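Aldehyde dehydrogenase (Burkholderia vietnamiensis, PDB 5KF0) probably oxidises aldehydes to carboxylic acids with a nicotinamide cofactor, as other aldehyde dehydrogenases do, and is seen here with NADPH covalently attached. Local coordinates at residues S292-R298 with L383-F389; F369-E375 with P391-L395; Q74-D78 with A120-V125; H79-F84 with V200-T204. All blocks are in the same frame, centred on the assembly; numbering follows the deposited sequence.

Overall arrangement
The four contacts form two touching pairs on opposite sides of the chain's centre. Contacts 3 and 4 share helix 70-86 and have centres 12 Å apart; Val76 packs on Leu201 and Thr204 across them. Contacts 1 and 2, with centres 10 Å apart, meet where Gln297 O approaches Ile394 N at 2.9 Å, a probable hydrogen bond between the end of the Cys293 loop and strand 392-398; that loop runs on into strand 298-302 of the same sheet. The pairs are 35 to 42 Å apart between centres. Along the chain, contacts 3 and 4 interleave and close before contacts 1 and 2, also interleaved, begin. The helix pairs, contact 3 also meeting other subunits, thus lie far from NADPH-linked Cys293.

Contact 1. Residues S292-R298 with L383-F389; sequences SCIGVQR and LYRKEAF. With NDP (NADPH dihydro-nicotinamide-adenine-dinucleotide phosphate), chain E.
Gln297, Arg298 and Tyr384 have the most surface buried here. From the irregular loop leading into strand 298-302, Gln297 (chi1 and chi2 t) reaches the turn after helix 382-385: its NE2 donates to Lys386 O (2.7 Å) and Leu383 O (2.9 Å), and its OE1 accepts from Ala388 N (2.9 Å). One amide thus holds three backbone groups, with CA atoms of Gln297 and Ala388 7.0 Å apart. Arg298 lays CD over the Tyr384 ring, 3.6 Å from its centroid, and donates from NH1 to Tyr384 OH (3.1 Å); these ends also bind Arg407 O and Glu396, respectively. Upstream, a type I turn spans Ser292-Gly295, with an ST turn from Ile294 N to Ser292 OG (3.1 Å). It presents Cys293, whose SG is bonded to NDP C4N (2.1 Å), while Glu387 OE1 and OE2 accept from NDP O2D (2.6 Å) and O3D (2.8 Å). Cys293 fits the family's catalytic cysteine; captured by the nicotinamide, its sulfur is probably blocked for attack on an aldehyde.

Contact 2. Residues F369-E375 with P391-L395; sequences FEATLLE and PVAIL
Four backbone hydrogen bonds join the parallel strands 372-375 and 392-395, the two strands of a beta-alpha-beta unit whose connection contains the short helix 382-385. Thr372 N donates to Pro391 O (2.9 Å, bent to 138°), Ala393 N to Thr372 O (3.0 Å), Leu374 N to Ala393 O (3.0 Å) and Leu395 N to Leu374 O (2.8 Å). The register is Thr372 with Val392, Leu373 with Ala393 and Leu374 with Ile394, at CA separations of 4.7, 5.1 and 4.9 Å. The strand axes approach to 4.7 Å and cross at -28°. CA-H...O contacts supplement the bonds, from Val392 CA to Thr372 O (3.3 Å) and from Leu373 CA to Ala393 O (3.4 Å).

Thr372, Leu374, Val392 and Ile394 occupy one face of the sheet, where Leu374 CD1 (chi1 m) meets Val392 CG1 at 3.6 Å; Leu383 and helix 338-353 pack on this side. Leu373, Ala393 and Leu395 lie on the other, where Leu373 and Leu395 pack on helix 306-319, and Leu373 CD1 (chi1 t) reaches Ala393 CB at 4.1 Å and Leu395 CB at 4.3 Å. At the start of the strand, Thr372 OG1 donates back to Glu370 O (2.7 Å). Pro391 loses more surface to the contact than any other residue and points toward segment 369-375, its CG 3.6 Å from Phe369 CB, while Phe369 CE1 (chi1 t) touches Val392 CG2, also at 3.6 Å.

Contact 3. Residues Q74-D78 with A120-V125; sequences QAVLD and ASEEAV
Gln74 extends across Ser121, chi1 and chi2 both t, so that its CG lies 3.3 Å from Ser121 OG and its NE2 donates to Ser121 O (3.0 Å, 149°). The CA atoms of these two residues are 4.9 Å apart, the nearest CA pair of the two segments. One turn on, Asp78 (chi1 m) accepts at OD1 from Ser121 OG (2.6 Å; Ser121 chi1 t), so Ser121 is held through both its carbonyl and its hydroxyl. Helices 70-86 and 103-123 thus meet at Ala120 and Ser121, with Ala124 beside them, small residues that suit the close CA approach, and the pair forms part of a subunit interface. Leu77 (chi1 m, chi2 t) points toward segment 120-125, its CD1 4.0 Å from Ala120 CB and 4.1 Å from Ala124 CB, with helix 164-178 alongside. Val125 sets CG2 3.6 Å from Gln74 NE2. Asp78 OD2 forms a salt bridge with Arg118 of a neighbouring subunit, and Gln74 NE2 a hydrogen bond with Glu122 of that subunit.

Contact 4. Residues H79-F84 with V200-T204; sequences HCVARF and VLAET
Val200, near the end of helix 192-202, is a knob set into a hole on helix 70-86 made by His79, Cys80, Arg83 and Phe84, residues i, i+1, i+4 and i+5 of one helical face. With chi1 t, its CG1 lies 3.8 Å from both Cys80 CA and Arg83 CB, and its CG2 4.0 Å from Phe84 CE1; the CA atoms of Cys80 and Val200 are 6.3 Å apart. On one side Cys80 SG (chi1 m) lies against Leu201 CD2 at 3.6 Å and Val200 CG1 at 4.0 Å. Phe84 forms one wall of the hole and is itself packed edge-to-face with Phe117 of helix 103-123.

At the outer end, His79 (chi1 t) extends along the partner segment and brings CD2 to 3.6 Å from Thr204 CG2. Thr204 OG1 donates back to Leu201 O (2.8 Å). On the outer side, Glu203 (chi1 m, chi2 t) bridges two residues: its OE1 accepts from His79 NE2 (2.8 Å) and Arg83 NE (2.8 Å), its OE2 from Arg83 NH2 (2.8 Å), a two-pronged salt bridge. Arg83, folded with chi1 to chi3 all m, also pairs through NH1 with Glu86. The apolar fit of Val200 thus joins the two helices, while the Glu203 carboxylate, shared by His79 and Arg83, fixes the chain beyond Val200 to helix 70-86.

Contact 1. Residues S292-R298 with L383-F389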
# COMPACT_ATOMS: atom_id res chain seq x y z
N SER A 292 20.62 24.60 -12.73
CA SER A 292 19.70 23.56 -12.31
C SER A 292 20.43 22.62 -11.36
O SER A 292 21.59 22.27 -11.61
CB SER A 292 19.17 22.74 -13.50
OG SER A 292 18.49 21.57 -13.06
N CYS A 293 19.74 22.19 -10.30
CA CYS A 293 20.32 21.23 -9.36
C CYS A 293 20.53 19.85 -9.98
O CYS A 293 21.21 19.02 -9.36
CB CYS A 293 19.43 21.10 -8.13
SG CYS A 293 17.67 21.00 -8.48
N ILE A 294 19.98 19.59 -11.17
CA ILE A 294 20.25 18.34 -11.87
C ILE A 294 20.71 18.62 -13.29
O ILE A 294 20.56 17.77 -14.18
CB ILE A 294 19.03 17.39 -11.86
CG1 ILE A 294 17.73 18.15 -12.16
CG2 ILE A 294 18.97 16.63 -10.51
CD1 ILE A 294 16.49 17.24 -12.17
N GLY A 295 21.29 19.79 -13.51
CA GLY A 295 21.90 20.08 -14.80
C GLY A 295 23.02 19.10 -15.11
O GLY A 295 23.73 18.63 -14.22
N VAL A 296 23.14 18.75 -16.39
CA VAL A 296 24.21 17.85 -16.81
C VAL A 296 25.54 18.60 -16.75
O VAL A 296 25.75 19.57 -17.48
CB VAL A 296 23.94 17.31 -18.22
CG1 VAL A 296 25.18 16.56 -18.76
CG2 VAL A 296 22.70 16.40 -18.20
N GLN A 297 26.45 18.11 -15.91
CA GLN A 297 27.78 18.67 -15.80
C GLN A 297 28.86 17.77 -16.38
O GLN A 297 29.86 18.27 -16.89
CB GLN A 297 28.11 18.98 -14.33
CG GLN A 297 29.42 19.77 -14.11
CD GLN A 297 29.56 20.19 -12.65
OE1 GLN A 297 28.58 20.53 -11.99
NE2 GLN A 297 30.79 20.19 -12.15
N ARG A 298 28.66 16.45 -16.33
CA ARG A 298 29.66 15.49 -16.78
C ARG A 298 28.99 14.53 -17.75
O ARG A 298 27.89 14.04 -17.49
CB ARG A 298 30.24 14.71 -15.59
CG ARG A 298 30.90 15.60 -14.54
CD ARG A 298 31.46 14.76 -13.38
NE ARG A 298 30.39 14.25 -12.52
CZ ARG A 298 30.41 13.08 -11.90
NH1 ARG A 298 31.45 12.25 -12.06
NH2 ARG A 298 29.38 12.72 -11.14
N LEU A 383 36.32 22.26 -11.64
CA LEU A 383 35.29 22.19 -12.67
C LEU A 383 34.65 20.81 -12.74
O LEU A 383 33.49 20.69 -13.12
CB LEU A 383 35.88 22.57 -14.03
CG LEU A 383 34.86 22.76 -15.16
CD1 LEU A 383 34.03 24.02 -14.91
CD2 LEU A 383 35.56 22.86 -16.50
N TYR A 384 35.41 19.77 -12.37
CA TYR A 384 34.88 18.41 -12.37
C TYR A 384 34.07 18.13 -11.11
O TYR A 384 32.96 17.59 -11.19
CB TYR A 384 36.03 17.39 -12.49
CG TYR A 384 35.53 16.01 -12.83
CD1 TYR A 384 35.45 15.58 -14.15
CD2 TYR A 384 35.09 15.14 -11.83
CE1 TYR A 384 34.96 14.33 -14.47
CE2 TYR A 384 34.60 13.88 -12.14
CZ TYR A 384 34.54 13.49 -13.46
OH TYR A 384 34.03 12.25 -13.79
N ARG A 385 34.61 18.50 -9.95
CA ARG A 385 34.15 17.98 -8.67
C ARG A 385 33.16 18.88 -7.94
O ARG A 385 32.37 18.38 -7.14
CB ARG A 385 35.35 17.75 -7.74
CG ARG A 385 36.40 16.83 -8.31
CD ARG A 385 37.26 16.18 -7.22
NE ARG A 385 36.52 15.13 -6.51
CZ ARG A 385 36.36 13.89 -6.98
NH1 ARG A 385 36.87 13.56 -8.16
NH2 ARG A 385 35.68 13.00 -6.27
N LYS A 386 33.22 20.19 -8.16
CA LYS A 386 32.29 21.07 -7.49
C LYS A 386 31.08 21.31 -8.38
O LYS A 386 31.04 20.90 -9.54
CB LYS A 386 32.97 22.39 -7.11
CG LYS A 386 34.20 22.22 -6.22
CD LYS A 386 34.73 23.59 -5.79
CE LYS A 386 35.93 23.47 -4.88
NZ LYS A 386 35.61 22.75 -3.63
N GLU A 387 30.06 21.99 -7.84
CA GLU A 387 28.83 22.22 -8.59
C GLU A 387 29.02 23.42 -9.52
O GLU A 387 29.10 24.57 -9.06
CB GLU A 387 27.65 22.43 -7.64
CG GLU A 387 26.33 22.55 -8.39
CD GLU A 387 25.14 22.62 -7.45
OE1 GLU A 387 24.03 22.22 -7.87
OE2 GLU A 387 25.30 23.08 -6.30
N ALA A 388 29.08 23.16 -10.82
CA ALA A 388 29.35 24.23 -11.78
C ALA A 388 28.26 25.30 -11.74
O ALA A 388 28.56 26.50 -11.67
CB ALA A 388 29.47 23.65 -13.19
N PHE A 389 27.00 24.88 -11.78
CA PHE A 389 25.83 25.76 -11.79
C PHE A 389 25.98 26.87 -12.82
O PHE A 389 25.78 28.06 -12.55
CB PHE A 389 25.54 26.34 -10.40
CG PHE A 389 24.09 26.24 -10.04
CD1 PHE A 389 23.51 25.00 -9.86
CD2 PHE A 389 23.28 27.38 -9.98
CE1 PHE A 389 22.17 24.87 -9.57
CE2 PHE A 389 21.92 27.25 -9.69
CZ PHE A 389 21.38 26.00 -9.49
PA NDP E . 21.69 29.32 -1.58
O1A NDP E . 22.13 28.20 -0.69
O2A NDP E . 22.78 30.38 -1.77
O5B NDP E . 20.37 30.02 -1.06
C5B NDP E . 19.17 29.21 -0.96
C4B NDP E . 18.25 29.83 0.05
O4B NDP E . 18.82 29.71 1.37
C3B NDP E . 17.98 31.33 -0.15
O3B NDP E . 16.64 31.65 0.24
C2B NDP E . 18.97 31.96 0.82
O2B NDP E . 18.62 33.28 1.27
C1B NDP E . 18.83 30.99 1.98
N9A NDP E . 19.91 31.04 2.95
C8A NDP E . 21.26 31.03 2.73
N7A NDP E . 21.98 31.03 3.82
C5A NDP E . 21.04 31.04 4.84
C6A NDP E . 21.15 31.04 6.24
N6A NDP E . 22.31 31.05 6.90
N1A NDP E . 20.00 31.04 6.96
C2A NDP E . 18.83 31.05 6.31
N3A NDP E . 18.61 31.06 5.00
C4A NDP E . 19.76 31.06 4.31
O3 NDP E . 21.28 28.71 -2.99
PN NDP E . 20.84 29.38 -4.37
O1N NDP E . 19.66 30.25 -4.15
O2N NDP E . 22.06 30.04 -4.95
O5D NDP E . 20.39 28.15 -5.27
C5D NDP E . 21.29 27.27 -5.96
C4D NDP E . 21.49 26.03 -5.12
O4D NDP E . 20.22 25.39 -4.87
C3D NDP E . 22.38 24.99 -5.80
O3D NDP E . 23.32 24.39 -4.91
C2D NDP E . 21.36 23.99 -6.33
O2D NDP E . 21.83 22.68 -6.60
C1D NDP E . 20.32 24.02 -5.21
N1N NDP E . 19.06 23.50 -5.74
C2N NDP E . 18.50 22.35 -5.25
C3N NDP E . 17.43 21.77 -5.82
C7N NDP E . 16.77 20.57 -5.24
O7N NDP E . 15.54 20.46 -5.38
N7N NDP E . 17.51 19.64 -4.65
C4N NDP E . 16.88 22.30 -7.10
C5N NDP E . 17.35 23.70 -7.34
C6N NDP E . 18.41 24.19 -6.72
P2B NDP E . 19.06 34.62 0.42
O1X NDP E . 19.64 34.17 -0.87
O2X NDP E . 17.79 35.41 0.36
O3X NDP E . 20.07 35.35 1.28
O HOH W 1 23.93 21.44 -10.51
O HOH W 2 26.19 22.00 -12.08

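Contact 2. Residues F369-E375 with P391-L395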
# COMPACT_ATOMS: atom_id res chain seq x y z
N PHE A 369 27.52 34.02 -20.15
CA PHE A 369 28.44 32.89 -20.29
C PHE A 369 27.90 31.99 -21.39
O PHE A 369 26.81 31.43 -21.24
CB PHE A 369 28.53 32.16 -18.94
CG PHE A 369 29.79 31.36 -18.71
CD1 PHE A 369 30.21 30.41 -19.63
CD2 PHE A 369 30.51 31.53 -17.53
CE1 PHE A 369 31.36 29.66 -19.39
CE2 PHE A 369 31.66 30.78 -17.28
CZ PHE A 369 32.09 29.84 -18.22
N GLU A 370 28.63 31.85 -22.50
CA GLU A 370 28.02 31.05 -23.55
C GLU A 370 28.06 29.56 -23.20
O GLU A 370 28.78 29.10 -22.31
CB GLU A 370 28.67 31.33 -24.90
CG GLU A 370 30.08 30.83 -25.08
CD GLU A 370 30.64 31.21 -26.45
OE1 GLU A 370 29.85 31.49 -27.38
OE2 GLU A 370 31.88 31.24 -26.59
N ALA A 371 27.18 28.82 -23.87
CA ALA A 371 27.19 27.37 -23.71
C ALA A 371 28.57 26.84 -24.09
O ALA A 371 29.07 27.13 -25.18
CB ALA A 371 26.10 26.73 -24.57
N THR A 372 29.18 26.09 -23.18
CA THR A 372 30.59 25.74 -23.27
C THR A 372 30.79 24.26 -22.99
O THR A 372 30.16 23.70 -22.08
CB THR A 372 31.40 26.61 -22.28
OG1 THR A 372 31.26 27.99 -22.64
CG2 THR A 372 32.87 26.25 -22.28
N LEU A 373 31.65 23.62 -23.78
CA LEU A 373 31.97 22.20 -23.67
C LEU A 373 33.48 22.04 -23.62
O LEU A 373 34.20 22.66 -24.42
CB LEU A 373 31.39 21.42 -24.86
CG LEU A 373 31.48 19.89 -24.84
CD1 LEU A 373 30.62 19.30 -23.72
CD2 LEU A 373 31.04 19.34 -26.18
N LEU A 374 33.98 21.24 -22.67
CA LEU A 374 35.41 20.96 -22.56
C LEU A 374 35.66 19.46 -22.56
O LEU A 374 34.80 18.68 -22.16
CB LEU A 374 36.01 21.53 -21.26
CG LEU A 374 36.14 23.05 -21.09
CD1 LEU A 374 34.82 23.64 -20.60
CD2 LEU A 374 37.27 23.35 -20.13
N GLU A 375 36.86 19.09 -23.02
CA GLU A 375 37.33 17.73 -22.78
C GLU A 375 38.68 17.77 -22.08
O GLU A 375 39.25 18.83 -21.81
CB GLU A 375 37.37 16.92 -24.09
CG GLU A 375 38.24 17.50 -25.20
CD GLU A 375 38.15 16.70 -26.49
OE1 GLU A 375 37.43 15.67 -26.53
OE2 GLU A 375 38.79 17.09 -27.48
N PRO A 391 26.68 27.29 -17.54
CA PRO A 391 26.52 26.63 -18.85
C PRO A 391 27.80 25.98 -19.35
O PRO A 391 28.28 26.26 -20.45
CB PRO A 391 26.06 27.80 -19.74
CG PRO A 391 26.74 28.99 -19.15
CD PRO A 391 26.74 28.76 -17.66
N VAL A 392 28.36 25.09 -18.54
CA VAL A 392 29.58 24.36 -18.86
C VAL A 392 29.33 22.88 -18.63
O VAL A 392 28.73 22.49 -17.62
CB VAL A 392 30.76 24.83 -17.99
CG1 VAL A 392 32.02 24.00 -18.29
CG2 VAL A 392 31.01 26.31 -18.19
N ALA A 393 29.80 22.05 -19.55
CA ALA A 393 29.78 20.61 -19.38
C ALA A 393 31.12 20.04 -19.81
O ALA A 393 31.83 20.63 -20.63
CB ALA A 393 28.64 19.95 -20.17
N ILE A 394 31.44 18.88 -19.24
CA ILE A 394 32.70 18.21 -19.52
C ILE A 394 32.40 16.88 -20.18
O ILE A 394 31.47 16.15 -19.79
CB ILE A 394 33.58 18.04 -18.25
CG1 ILE A 394 33.01 16.99 -17.30
CG2 ILE A 394 33.76 19.38 -17.55
CD1 ILE A 394 33.66 15.63 -17.43
N LEU A 395 33.19 16.56 -21.20
CA LEU A 395 33.02 15.36 -22.01
C LEU A 395 34.19 14.43 -21.73
O LEU A 395 35.35 14.86 -21.78
CB LEU A 395 32.95 15.72 -23.50
CG LEU A 395 32.87 14.56 -24.49
CD1 LEU A 395 31.56 13.83 -24.32
CD2 LEU A 395 33.04 15.07 -25.91

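Contact 3. Residues Q74-D78 with A120-V125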
# COMPACT_ATOMS: atom_id res chain seq x y z
N GLN A 74 -8.26 20.63 -0.12
CA GLN A 74 -8.28 20.47 -1.57
C GLN A 74 -8.82 21.71 -2.26
O GLN A 74 -8.29 22.14 -3.30
CB GLN A 74 -9.11 19.24 -1.94
CG GLN A 74 -9.10 18.96 -3.44
CD GLN A 74 -9.97 17.77 -3.81
OE1 GLN A 74 -11.16 17.76 -3.56
NE2 GLN A 74 -9.35 16.74 -4.39
N ALA A 75 -9.90 22.30 -1.72
CA ALA A 75 -10.49 23.47 -2.36
C ALA A 75 -9.52 24.64 -2.39
O ALA A 75 -9.50 25.41 -3.36
CB ALA A 75 -11.79 23.86 -1.65
N VAL A 76 -8.74 24.81 -1.32
CA VAL A 76 -7.71 25.85 -1.30
C VAL A 76 -6.71 25.61 -2.42
O VAL A 76 -6.36 26.53 -3.18
CB VAL A 76 -7.02 25.90 0.07
CG1 VAL A 76 -5.77 26.75 0.00
CG2 VAL A 76 -7.99 26.46 1.13
N LEU A 77 -6.25 24.37 -2.56
CA LEU A 77 -5.28 24.04 -3.60
C LEU A 77 -5.87 24.25 -4.99
O LEU A 77 -5.20 24.76 -5.90
CB LEU A 77 -4.79 22.61 -3.43
CG LEU A 77 -3.92 22.45 -2.16
CD1 LEU A 77 -3.86 20.99 -1.69
CD2 LEU A 77 -2.52 23.00 -2.41
N ASP A 78 -7.14 23.88 -5.17
CA ASP A 78 -7.80 24.07 -6.47
C ASP A 78 -7.94 25.54 -6.81
O ASP A 78 -7.84 25.92 -7.98
CB ASP A 78 -9.18 23.42 -6.47
CG ASP A 78 -9.12 21.91 -6.40
OD1 ASP A 78 -8.07 21.34 -6.79
OD2 ASP A 78 -10.12 21.30 -5.97
N ALA A 120 -0.88 17.93 -5.47
CA ALA A 120 -1.23 18.13 -4.06
C ALA A 120 -2.74 18.12 -3.86
O ALA A 120 -3.23 17.58 -2.86
CB ALA A 120 -0.63 19.43 -3.55
N SER A 121 -3.50 18.73 -4.78
CA SER A 121 -4.96 18.70 -4.67
C SER A 121 -5.48 17.26 -4.65
O SER A 121 -6.37 16.93 -3.85
CB SER A 121 -5.59 19.48 -5.83
OG SER A 121 -6.98 19.19 -5.93
N GLU A 122 -4.93 16.40 -5.50
CA GLU A 122 -5.31 14.99 -5.52
C GLU A 122 -4.92 14.29 -4.22
O GLU A 122 -5.72 13.53 -3.65
CB GLU A 122 -4.67 14.29 -6.72
CG GLU A 122 -5.09 14.86 -8.07
CD GLU A 122 -4.21 14.34 -9.20
OE1 GLU A 122 -3.30 13.52 -8.92
OE2 GLU A 122 -4.40 14.76 -10.36
N GLU A 123 -3.69 14.51 -3.75
CA GLU A 123 -3.22 13.79 -2.57
C GLU A 123 -3.90 14.27 -1.30
O GLU A 123 -3.98 13.51 -0.33
CB GLU A 123 -1.70 13.90 -2.43
CG GLU A 123 -0.91 13.24 -3.57
CD GLU A 123 -1.00 11.71 -3.56
OE1 GLU A 123 -1.42 11.14 -2.53
OE2 GLU A 123 -0.64 11.09 -4.58
N ALA A 124 -4.44 15.49 -1.30
CA ALA A 124 -5.04 16.03 -0.08
C ALA A 124 -6.21 15.20 0.41
O ALA A 124 -6.52 15.22 1.61
CB ALA A 124 -5.50 17.47 -0.32
N VAL A 125 -6.91 14.50 -0.49
CA VAL A 125 -8.08 13.73 -0.10
C VAL A 125 -7.79 12.25 0.02
O VAL A 125 -8.72 11.44 0.10
CB VAL A 125 -9.26 13.99 -1.05
CG1 VAL A 125 -9.75 15.43 -0.92
CG2 VAL A 125 -8.87 13.69 -2.50

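Contact 4. Residues H79-F84 with V200-T204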
# COMPACT_ATOMS: atom_id res chain seq x y z
N HIS A 79 -8.22 26.39 -5.80
CA HIS A 79 -8.25 27.83 -6.05
C HIS A 79 -6.92 28.33 -6.58
O HIS A 79 -6.88 29.15 -7.51
CB HIS A 79 -8.60 28.60 -4.77
CG HIS A 79 -8.64 30.08 -4.97
ND1 HIS A 79 -9.70 30.72 -5.58
CD2 HIS A 79 -7.74 31.05 -4.67
CE1 HIS A 79 -9.46 32.02 -5.63
NE2 HIS A 79 -8.28 32.25 -5.07
N CYS A 80 -5.82 27.86 -5.98
CA CYS A 80 -4.49 28.21 -6.45
C CYS A 80 -4.28 27.79 -7.90
O CYS A 80 -3.82 28.58 -8.73
CB CYS A 80 -3.42 27.57 -5.57
SG CYS A 80 -3.37 28.27 -3.89
N VAL A 81 -4.61 26.53 -8.22
CA VAL A 81 -4.47 26.03 -9.59
C VAL A 81 -5.21 26.93 -10.57
O VAL A 81 -4.67 27.34 -11.61
CB VAL A 81 -4.96 24.58 -9.70
CG1 VAL A 81 -5.06 24.16 -11.18
CG2 VAL A 81 -4.04 23.66 -8.94
N ALA A 82 -6.47 27.25 -10.25
CA ALA A 82 -7.27 28.07 -11.16
C ALA A 82 -6.66 29.45 -11.34
O ALA A 82 -6.63 29.99 -12.46
CB ALA A 82 -8.70 28.19 -10.63
N ARG A 83 -6.18 30.06 -10.25
CA ARG A 83 -5.65 31.41 -10.34
C ARG A 83 -4.29 31.44 -11.02
O ARG A 83 -3.97 32.41 -11.72
CB ARG A 83 -5.59 32.05 -8.95
CG ARG A 83 -6.97 32.27 -8.30
CD ARG A 83 -7.72 33.49 -8.88
NE ARG A 83 -7.13 34.72 -8.37
CZ ARG A 83 -6.68 35.72 -9.12
NH1 ARG A 83 -6.78 35.68 -10.44
NH2 ARG A 83 -6.14 36.78 -8.54
N PHE A 84 -3.47 30.40 -10.83
CA PHE A 84 -2.19 30.35 -11.53
C PHE A 84 -2.40 30.24 -13.04
O PHE A 84 -1.67 30.84 -13.83
CB PHE A 84 -1.33 29.19 -11.03
CG PHE A 84 -0.95 29.27 -9.57
CD1 PHE A 84 -0.95 30.49 -8.89
CD2 PHE A 84 -0.61 28.12 -8.87
CE1 PHE A 84 -0.60 30.55 -7.53
CE2 PHE A 84 -0.26 28.16 -7.53
CZ PHE A 84 -0.25 29.37 -6.86
N VAL A 200 -2.37 34.95 -3.96
CA VAL A 200 -3.42 34.01 -4.32
C VAL A 200 -3.94 33.28 -3.09
O VAL A 200 -5.16 33.14 -2.89
CB VAL A 200 -2.91 33.04 -5.40
CG1 VAL A 200 -3.88 31.88 -5.60
CG2 VAL A 200 -2.71 33.81 -6.71
N LEU A 201 -3.03 32.79 -2.24
CA LEU A 201 -3.45 32.13 -1.00
C LEU A 201 -4.23 33.07 -0.09
O LEU A 201 -5.13 32.62 0.64
CB LEU A 201 -2.24 31.58 -0.25
CG LEU A 201 -1.65 30.29 -0.78
CD1 LEU A 201 -0.32 30.01 -0.10
CD2 LEU A 201 -2.64 29.16 -0.53
N ALA A 202 -3.91 34.36 -0.11
CA ALA A 202 -4.60 35.33 0.73
C ALA A 202 -6.06 35.50 0.34
O ALA A 202 -6.85 36.01 1.14
CB ALA A 202 -3.88 36.68 0.67
N GLU A 203 -6.44 35.08 -0.88
CA GLU A 203 -7.82 35.11 -1.32
C GLU A 203 -8.66 33.99 -0.73
O GLU A 203 -9.89 34.04 -0.85
CB GLU A 203 -7.88 35.02 -2.85
CG GLU A 203 -7.11 36.12 -3.58
CD GLU A 203 -7.00 35.89 -5.08
OE1 GLU A 203 -7.37 34.80 -5.56
OE2 GLU A 203 -6.53 36.81 -5.78
N THR A 204 -8.04 33.00 -0.10
CA THR A 204 -8.78 31.84 0.39
C THR A 204 -9.21 32.02 1.84
O THR A 204 -8.78 32.94 2.54
CB THR A 204 -7.95 30.56 0.28
OG1 THR A 204 -6.91 30.58 1.27
CG2 THR A 204 -7.35 30.41 -1.11